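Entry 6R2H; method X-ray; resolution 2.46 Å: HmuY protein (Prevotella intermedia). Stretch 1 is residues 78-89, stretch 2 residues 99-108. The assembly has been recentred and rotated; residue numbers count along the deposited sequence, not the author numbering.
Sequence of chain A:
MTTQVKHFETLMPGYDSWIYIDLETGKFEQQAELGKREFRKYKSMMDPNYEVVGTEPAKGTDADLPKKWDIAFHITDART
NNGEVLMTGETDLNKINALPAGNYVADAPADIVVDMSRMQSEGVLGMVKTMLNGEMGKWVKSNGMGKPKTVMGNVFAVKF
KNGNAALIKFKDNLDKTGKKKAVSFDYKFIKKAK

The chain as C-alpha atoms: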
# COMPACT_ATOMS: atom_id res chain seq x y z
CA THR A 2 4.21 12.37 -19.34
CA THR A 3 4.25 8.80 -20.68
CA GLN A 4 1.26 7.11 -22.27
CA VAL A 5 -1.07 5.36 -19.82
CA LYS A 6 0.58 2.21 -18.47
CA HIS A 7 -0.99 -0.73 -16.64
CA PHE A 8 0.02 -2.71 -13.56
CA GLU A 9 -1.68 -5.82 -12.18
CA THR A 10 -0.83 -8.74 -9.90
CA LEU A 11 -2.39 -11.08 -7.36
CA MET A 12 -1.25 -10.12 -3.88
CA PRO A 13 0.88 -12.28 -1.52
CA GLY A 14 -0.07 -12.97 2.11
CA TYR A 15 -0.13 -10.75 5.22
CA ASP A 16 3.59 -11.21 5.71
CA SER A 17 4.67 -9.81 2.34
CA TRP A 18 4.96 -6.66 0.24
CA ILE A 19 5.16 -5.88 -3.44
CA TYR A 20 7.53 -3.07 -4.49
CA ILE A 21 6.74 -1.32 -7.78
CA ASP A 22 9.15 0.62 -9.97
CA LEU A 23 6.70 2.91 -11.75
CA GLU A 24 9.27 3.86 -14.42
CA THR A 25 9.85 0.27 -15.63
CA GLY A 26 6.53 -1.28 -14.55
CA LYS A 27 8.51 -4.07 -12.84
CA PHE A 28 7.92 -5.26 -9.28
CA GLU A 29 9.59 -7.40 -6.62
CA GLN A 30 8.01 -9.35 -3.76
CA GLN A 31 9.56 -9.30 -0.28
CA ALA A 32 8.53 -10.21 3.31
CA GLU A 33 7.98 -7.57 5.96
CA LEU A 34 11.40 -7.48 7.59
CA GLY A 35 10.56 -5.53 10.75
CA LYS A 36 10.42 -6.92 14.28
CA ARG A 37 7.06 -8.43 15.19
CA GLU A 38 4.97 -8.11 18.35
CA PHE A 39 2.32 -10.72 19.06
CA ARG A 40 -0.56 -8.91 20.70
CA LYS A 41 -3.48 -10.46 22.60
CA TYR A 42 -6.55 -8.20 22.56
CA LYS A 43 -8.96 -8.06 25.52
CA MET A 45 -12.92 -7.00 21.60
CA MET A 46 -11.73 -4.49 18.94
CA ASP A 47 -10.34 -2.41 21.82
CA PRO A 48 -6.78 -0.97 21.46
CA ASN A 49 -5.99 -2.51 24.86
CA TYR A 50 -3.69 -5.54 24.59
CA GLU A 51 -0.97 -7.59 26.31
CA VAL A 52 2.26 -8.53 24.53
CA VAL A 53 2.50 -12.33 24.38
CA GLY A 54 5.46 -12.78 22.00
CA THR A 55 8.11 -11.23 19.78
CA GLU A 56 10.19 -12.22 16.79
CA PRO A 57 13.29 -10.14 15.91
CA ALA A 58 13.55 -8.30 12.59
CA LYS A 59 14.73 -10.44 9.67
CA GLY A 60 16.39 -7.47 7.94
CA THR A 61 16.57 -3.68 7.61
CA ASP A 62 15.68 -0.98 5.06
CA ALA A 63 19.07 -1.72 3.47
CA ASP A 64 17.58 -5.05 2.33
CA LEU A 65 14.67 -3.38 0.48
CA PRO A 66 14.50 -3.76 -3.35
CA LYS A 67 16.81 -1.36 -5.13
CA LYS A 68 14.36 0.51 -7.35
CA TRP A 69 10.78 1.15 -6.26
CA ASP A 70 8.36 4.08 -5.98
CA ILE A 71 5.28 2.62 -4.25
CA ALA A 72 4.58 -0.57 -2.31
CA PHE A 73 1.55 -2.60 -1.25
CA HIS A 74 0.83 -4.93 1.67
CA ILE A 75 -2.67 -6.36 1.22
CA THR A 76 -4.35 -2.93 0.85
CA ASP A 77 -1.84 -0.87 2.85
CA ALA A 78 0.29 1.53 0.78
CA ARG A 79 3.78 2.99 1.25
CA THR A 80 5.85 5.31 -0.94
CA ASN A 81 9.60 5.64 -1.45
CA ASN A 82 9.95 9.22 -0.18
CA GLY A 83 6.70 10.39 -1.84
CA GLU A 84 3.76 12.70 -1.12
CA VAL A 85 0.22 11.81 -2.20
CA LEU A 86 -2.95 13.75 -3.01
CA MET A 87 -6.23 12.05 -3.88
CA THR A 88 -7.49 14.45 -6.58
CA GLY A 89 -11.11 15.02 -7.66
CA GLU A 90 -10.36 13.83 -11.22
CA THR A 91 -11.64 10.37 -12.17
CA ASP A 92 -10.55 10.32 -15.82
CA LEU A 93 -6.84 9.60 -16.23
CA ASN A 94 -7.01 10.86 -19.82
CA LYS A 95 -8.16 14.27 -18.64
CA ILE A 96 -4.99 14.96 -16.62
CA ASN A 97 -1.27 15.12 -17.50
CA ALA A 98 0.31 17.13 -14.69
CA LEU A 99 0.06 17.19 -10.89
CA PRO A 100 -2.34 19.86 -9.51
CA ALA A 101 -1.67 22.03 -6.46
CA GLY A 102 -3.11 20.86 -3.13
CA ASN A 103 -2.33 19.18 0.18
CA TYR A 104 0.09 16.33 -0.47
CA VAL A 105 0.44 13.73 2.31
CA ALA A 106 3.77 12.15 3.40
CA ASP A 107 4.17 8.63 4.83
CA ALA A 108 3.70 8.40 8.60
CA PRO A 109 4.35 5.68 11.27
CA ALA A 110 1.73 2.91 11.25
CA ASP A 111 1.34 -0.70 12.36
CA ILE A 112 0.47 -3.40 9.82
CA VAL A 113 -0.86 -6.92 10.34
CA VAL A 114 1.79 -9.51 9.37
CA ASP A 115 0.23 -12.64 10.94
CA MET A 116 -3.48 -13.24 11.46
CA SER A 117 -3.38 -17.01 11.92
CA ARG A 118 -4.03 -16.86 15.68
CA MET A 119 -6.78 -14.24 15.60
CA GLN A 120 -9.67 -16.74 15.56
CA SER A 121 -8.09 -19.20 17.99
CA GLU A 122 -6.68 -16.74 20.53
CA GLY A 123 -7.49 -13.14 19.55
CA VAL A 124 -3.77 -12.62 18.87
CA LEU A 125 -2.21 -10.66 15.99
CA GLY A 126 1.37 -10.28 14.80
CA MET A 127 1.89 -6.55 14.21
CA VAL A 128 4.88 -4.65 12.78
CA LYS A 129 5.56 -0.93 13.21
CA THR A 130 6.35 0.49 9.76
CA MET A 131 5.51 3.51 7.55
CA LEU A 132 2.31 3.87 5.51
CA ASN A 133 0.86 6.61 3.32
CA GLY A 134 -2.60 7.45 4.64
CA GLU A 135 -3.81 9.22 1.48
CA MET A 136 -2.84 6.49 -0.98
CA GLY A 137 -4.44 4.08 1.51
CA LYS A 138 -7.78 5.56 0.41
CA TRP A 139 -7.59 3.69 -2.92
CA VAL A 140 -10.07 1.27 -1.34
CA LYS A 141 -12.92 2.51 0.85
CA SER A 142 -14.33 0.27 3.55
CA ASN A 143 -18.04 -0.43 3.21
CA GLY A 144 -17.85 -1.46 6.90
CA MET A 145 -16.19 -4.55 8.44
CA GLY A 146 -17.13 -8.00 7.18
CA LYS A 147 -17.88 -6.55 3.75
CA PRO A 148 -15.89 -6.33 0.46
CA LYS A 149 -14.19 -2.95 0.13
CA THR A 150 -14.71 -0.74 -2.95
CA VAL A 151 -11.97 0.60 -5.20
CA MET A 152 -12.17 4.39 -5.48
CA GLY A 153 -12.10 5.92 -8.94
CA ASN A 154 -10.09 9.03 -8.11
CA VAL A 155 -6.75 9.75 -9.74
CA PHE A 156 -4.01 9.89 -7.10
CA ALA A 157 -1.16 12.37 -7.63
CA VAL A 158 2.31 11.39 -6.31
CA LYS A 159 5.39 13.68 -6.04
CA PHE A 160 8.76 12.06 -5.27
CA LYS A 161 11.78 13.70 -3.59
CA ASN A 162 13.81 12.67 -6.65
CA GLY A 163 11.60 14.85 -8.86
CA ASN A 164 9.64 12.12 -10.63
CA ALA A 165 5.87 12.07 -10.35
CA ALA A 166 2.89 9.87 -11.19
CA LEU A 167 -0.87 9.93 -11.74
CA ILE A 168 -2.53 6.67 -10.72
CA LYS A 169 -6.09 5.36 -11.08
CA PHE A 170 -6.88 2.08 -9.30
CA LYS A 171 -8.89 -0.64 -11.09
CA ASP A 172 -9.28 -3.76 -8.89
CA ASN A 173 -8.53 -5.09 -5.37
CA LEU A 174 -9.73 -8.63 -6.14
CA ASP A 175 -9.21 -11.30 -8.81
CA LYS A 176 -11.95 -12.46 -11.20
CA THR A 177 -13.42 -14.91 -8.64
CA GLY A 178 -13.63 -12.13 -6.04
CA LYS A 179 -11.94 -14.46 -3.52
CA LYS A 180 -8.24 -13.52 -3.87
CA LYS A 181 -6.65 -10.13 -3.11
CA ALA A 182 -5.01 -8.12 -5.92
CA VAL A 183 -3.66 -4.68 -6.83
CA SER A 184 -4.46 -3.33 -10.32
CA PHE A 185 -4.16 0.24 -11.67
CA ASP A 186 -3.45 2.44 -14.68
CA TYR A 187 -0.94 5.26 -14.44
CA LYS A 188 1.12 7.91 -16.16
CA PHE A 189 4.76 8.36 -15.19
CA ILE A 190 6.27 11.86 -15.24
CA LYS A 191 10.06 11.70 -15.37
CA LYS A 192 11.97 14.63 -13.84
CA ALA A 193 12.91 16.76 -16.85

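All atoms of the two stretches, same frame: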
# COMPACT_ATOMS: atom_id res chain seq x y z
N ALA A 78 -0.55 0.89 1.78
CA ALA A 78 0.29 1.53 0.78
C ALA A 78 1.42 2.32 1.44
O ALA A 78 1.22 3.00 2.45
CB ALA A 78 -0.54 2.43 -0.09
N ARG A 79 2.60 2.25 0.82
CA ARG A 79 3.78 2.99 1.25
C ARG A 79 4.45 3.55 0.00
O ARG A 79 4.36 2.96 -1.07
CB ARG A 79 4.74 2.03 1.95
CG ARG A 79 5.94 2.69 2.60
CD ARG A 79 6.88 1.58 3.03
NE ARG A 79 8.03 2.01 3.81
CZ ARG A 79 9.02 1.19 4.15
NH1 ARG A 79 8.99 -0.08 3.79
NH2 ARG A 79 10.05 1.65 4.85
N THR A 80 5.12 4.70 0.16
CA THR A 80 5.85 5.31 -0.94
C THR A 80 7.33 5.39 -0.56
O THR A 80 7.68 5.40 0.63
CB THR A 80 5.29 6.68 -1.32
OG1 THR A 80 5.68 7.60 -0.29
CG2 THR A 80 3.78 6.71 -1.48
N ASN A 81 8.17 5.42 -1.59
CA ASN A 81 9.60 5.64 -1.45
C ASN A 81 9.85 7.14 -1.49
O ASN A 81 10.14 7.69 -2.56
CB ASN A 81 10.36 4.90 -2.55
CG ASN A 81 11.84 4.87 -2.29
OD1 ASN A 81 12.31 5.49 -1.34
ND2 ASN A 81 12.59 4.17 -3.12
N ASN A 82 9.70 7.80 -0.34
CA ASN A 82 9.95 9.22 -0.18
C ASN A 82 9.01 10.04 -1.09
O ASN A 82 9.45 10.92 -1.84
CB ASN A 82 11.45 9.49 -0.30
CG ASN A 82 11.97 10.59 0.60
OD1 ASN A 82 11.28 11.09 1.48
ND2 ASN A 82 13.22 10.98 0.37
N GLY A 83 7.70 9.75 -1.01
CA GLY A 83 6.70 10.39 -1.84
C GLY A 83 5.61 11.09 -1.02
O GLY A 83 5.43 10.82 0.18
N GLU A 84 4.89 12.01 -1.69
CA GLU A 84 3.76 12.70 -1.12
C GLU A 84 2.57 12.47 -2.04
O GLU A 84 2.74 12.49 -3.26
CB GLU A 84 4.05 14.19 -1.04
CG GLU A 84 5.13 14.55 -0.04
CD GLU A 84 5.45 16.03 -0.00
OE1 GLU A 84 5.83 16.59 -1.07
OE2 GLU A 84 5.31 16.63 1.09
N VAL A 85 1.38 12.27 -1.45
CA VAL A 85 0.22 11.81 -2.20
C VAL A 85 -0.94 12.79 -1.99
O VAL A 85 -1.13 13.31 -0.89
CB VAL A 85 -0.19 10.38 -1.80
CG1 VAL A 85 -1.45 9.90 -2.52
CG2 VAL A 85 0.95 9.39 -2.00
N LEU A 86 -1.70 13.02 -3.07
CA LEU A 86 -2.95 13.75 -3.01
C LEU A 86 -3.98 12.99 -3.83
O LEU A 86 -3.76 12.75 -5.01
CB LEU A 86 -2.74 15.15 -3.60
CG LEU A 86 -4.05 15.92 -3.85
CD1 LEU A 86 -4.64 16.44 -2.54
CD2 LEU A 86 -3.84 17.06 -4.84
N MET A 87 -5.09 12.61 -3.18
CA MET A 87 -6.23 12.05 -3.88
C MET A 87 -6.98 13.21 -4.55
O MET A 87 -7.61 14.00 -3.87
CB MET A 87 -7.14 11.31 -2.90
CG MET A 87 -8.28 10.58 -3.58
SD MET A 87 -9.39 9.70 -2.45
CE MET A 87 -9.95 11.02 -1.37
N THR A 88 -6.88 13.33 -5.88
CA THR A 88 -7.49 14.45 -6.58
C THR A 88 -8.99 14.19 -6.74
O THR A 88 -9.47 13.12 -6.36
CB THR A 88 -6.88 14.69 -7.97
OG1 THR A 88 -7.47 13.74 -8.85
CG2 THR A 88 -5.37 14.57 -7.99
N GLY A 89 -9.70 15.16 -7.34
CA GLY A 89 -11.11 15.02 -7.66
C GLY A 89 -11.34 14.48 -9.07
O GLY A 89 -12.48 14.21 -9.46
N LEU A 99 0.50 17.16 -12.27
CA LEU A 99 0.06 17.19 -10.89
C LEU A 99 -0.55 18.55 -10.57
O LEU A 99 0.04 19.58 -10.91
CB LEU A 99 1.28 16.94 -10.00
CG LEU A 99 1.58 15.48 -9.69
CD1 LEU A 99 1.90 14.70 -10.95
CD2 LEU A 99 2.74 15.39 -8.72
N PRO A 100 -1.76 18.60 -9.97
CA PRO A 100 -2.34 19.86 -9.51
C PRO A 100 -1.78 20.28 -8.15
O PRO A 100 -1.14 19.49 -7.46
CB PRO A 100 -3.81 19.49 -9.36
CG PRO A 100 -3.79 18.03 -8.96
CD PRO A 100 -2.64 17.44 -9.75
N ALA A 101 -2.01 21.55 -7.79
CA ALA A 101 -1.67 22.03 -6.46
C ALA A 101 -2.68 21.48 -5.46
O ALA A 101 -3.81 21.15 -5.83
CB ALA A 101 -1.60 23.53 -6.44
N GLY A 102 -2.25 21.37 -4.20
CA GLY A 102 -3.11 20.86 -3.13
C GLY A 102 -2.30 20.36 -1.94
O GLY A 102 -1.11 20.63 -1.84
N ASN A 103 -2.97 19.62 -1.04
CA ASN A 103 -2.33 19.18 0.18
C ASN A 103 -1.84 17.74 0.03
O ASN A 103 -2.61 16.79 0.16
CB ASN A 103 -3.20 19.47 1.41
CG ASN A 103 -3.46 20.95 1.54
OD1 ASN A 103 -4.54 21.37 1.95
ND2 ASN A 103 -2.49 21.77 1.14
N TYR A 104 -0.54 17.62 -0.25
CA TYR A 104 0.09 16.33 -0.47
C TYR A 104 0.46 15.71 0.88
O TYR A 104 0.92 16.42 1.77
CB TYR A 104 1.25 16.51 -1.45
CG TYR A 104 0.81 16.65 -2.88
CD1 TYR A 104 0.25 17.83 -3.35
CD2 TYR A 104 0.96 15.60 -3.78
CE1 TYR A 104 -0.17 17.96 -4.67
CE2 TYR A 104 0.57 15.72 -5.10
CZ TYR A 104 -0.00 16.90 -5.55
OH TYR A 104 -0.41 17.00 -6.84
N VAL A 105 0.26 14.39 1.02
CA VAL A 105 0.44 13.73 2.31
C VAL A 105 1.67 12.82 2.28
O VAL A 105 1.75 11.96 1.40
CB VAL A 105 -0.81 12.93 2.71
CG1 VAL A 105 -0.65 12.37 4.13
CG2 VAL A 105 -2.09 13.74 2.57
N ALA A 106 2.59 13.00 3.25
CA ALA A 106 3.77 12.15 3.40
C ALA A 106 3.42 10.87 4.15
O ALA A 106 2.38 10.79 4.79
CB ALA A 106 4.86 12.92 4.12
N ASP A 107 4.31 9.86 4.06
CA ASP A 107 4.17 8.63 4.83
C ASP A 107 4.36 8.93 6.31
O ASP A 107 5.15 9.81 6.67
CB ASP A 107 5.14 7.54 4.36
CG ASP A 107 4.89 7.03 2.95
OD1 ASP A 107 4.21 7.74 2.18
OD2 ASP A 107 5.41 5.93 2.62
N ALA A 108 3.64 8.20 7.16
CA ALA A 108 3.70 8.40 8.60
C ALA A 108 3.75 7.04 9.30
O ALA A 108 3.35 6.04 8.70
CB ALA A 108 2.51 9.21 9.05
O HOH W 1 7.70 5.14 3.85
O HOH W 2 6.42 9.83 2.26

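What joins the two backbones? Val85 and Val105 face each other as an antiparallel hydrogen-bonded pair: Val85 N donates to Val105 O at 2.9 Å, and Val105 N returns a bond to Val85 O at 2.6 Å. The same carbonyls also receive CA-H...O contacts, Glu84 CA lying 3.3 Å from Val105 O and Tyr104 CA 3.3 Å from Val85 O.

How does Asp107 hold the other stretch? Its carboxylate grips Thr80 with both oxygens. Thr80 N donates to Asp107 OD2 at 2.8 Å, nearly straight at 170°, while Thr80 OG1 donates to Asp107 OD1 at 2.9 Å. Thr80 OG1 also accepts a weak bond from Gly83 N at 3.0 Å, which ties the turn to this site.

Where does water help? Water 1 accepts from Arg79 NE (3.1 Å) and donates to Asp107 OD2 (2.7 Å); water 2 links Gly83 O (2.5 Å) to Asp107 N (2.8 Å), bridging the stretches where no direct bond joins those atoms.

What packs at the apolar end? Leu86 CB sits over one face of the Tyr104 ring, 3.6 Å from its centroid and 8° off the normal, a CH-pi contact. Leu86 CD2 reaches Pro100 CG at 4.2 Å. Tyr104 OH donates to Pro100 O at 2.7 Å, linking the ring to the loop that Leu86 packs against.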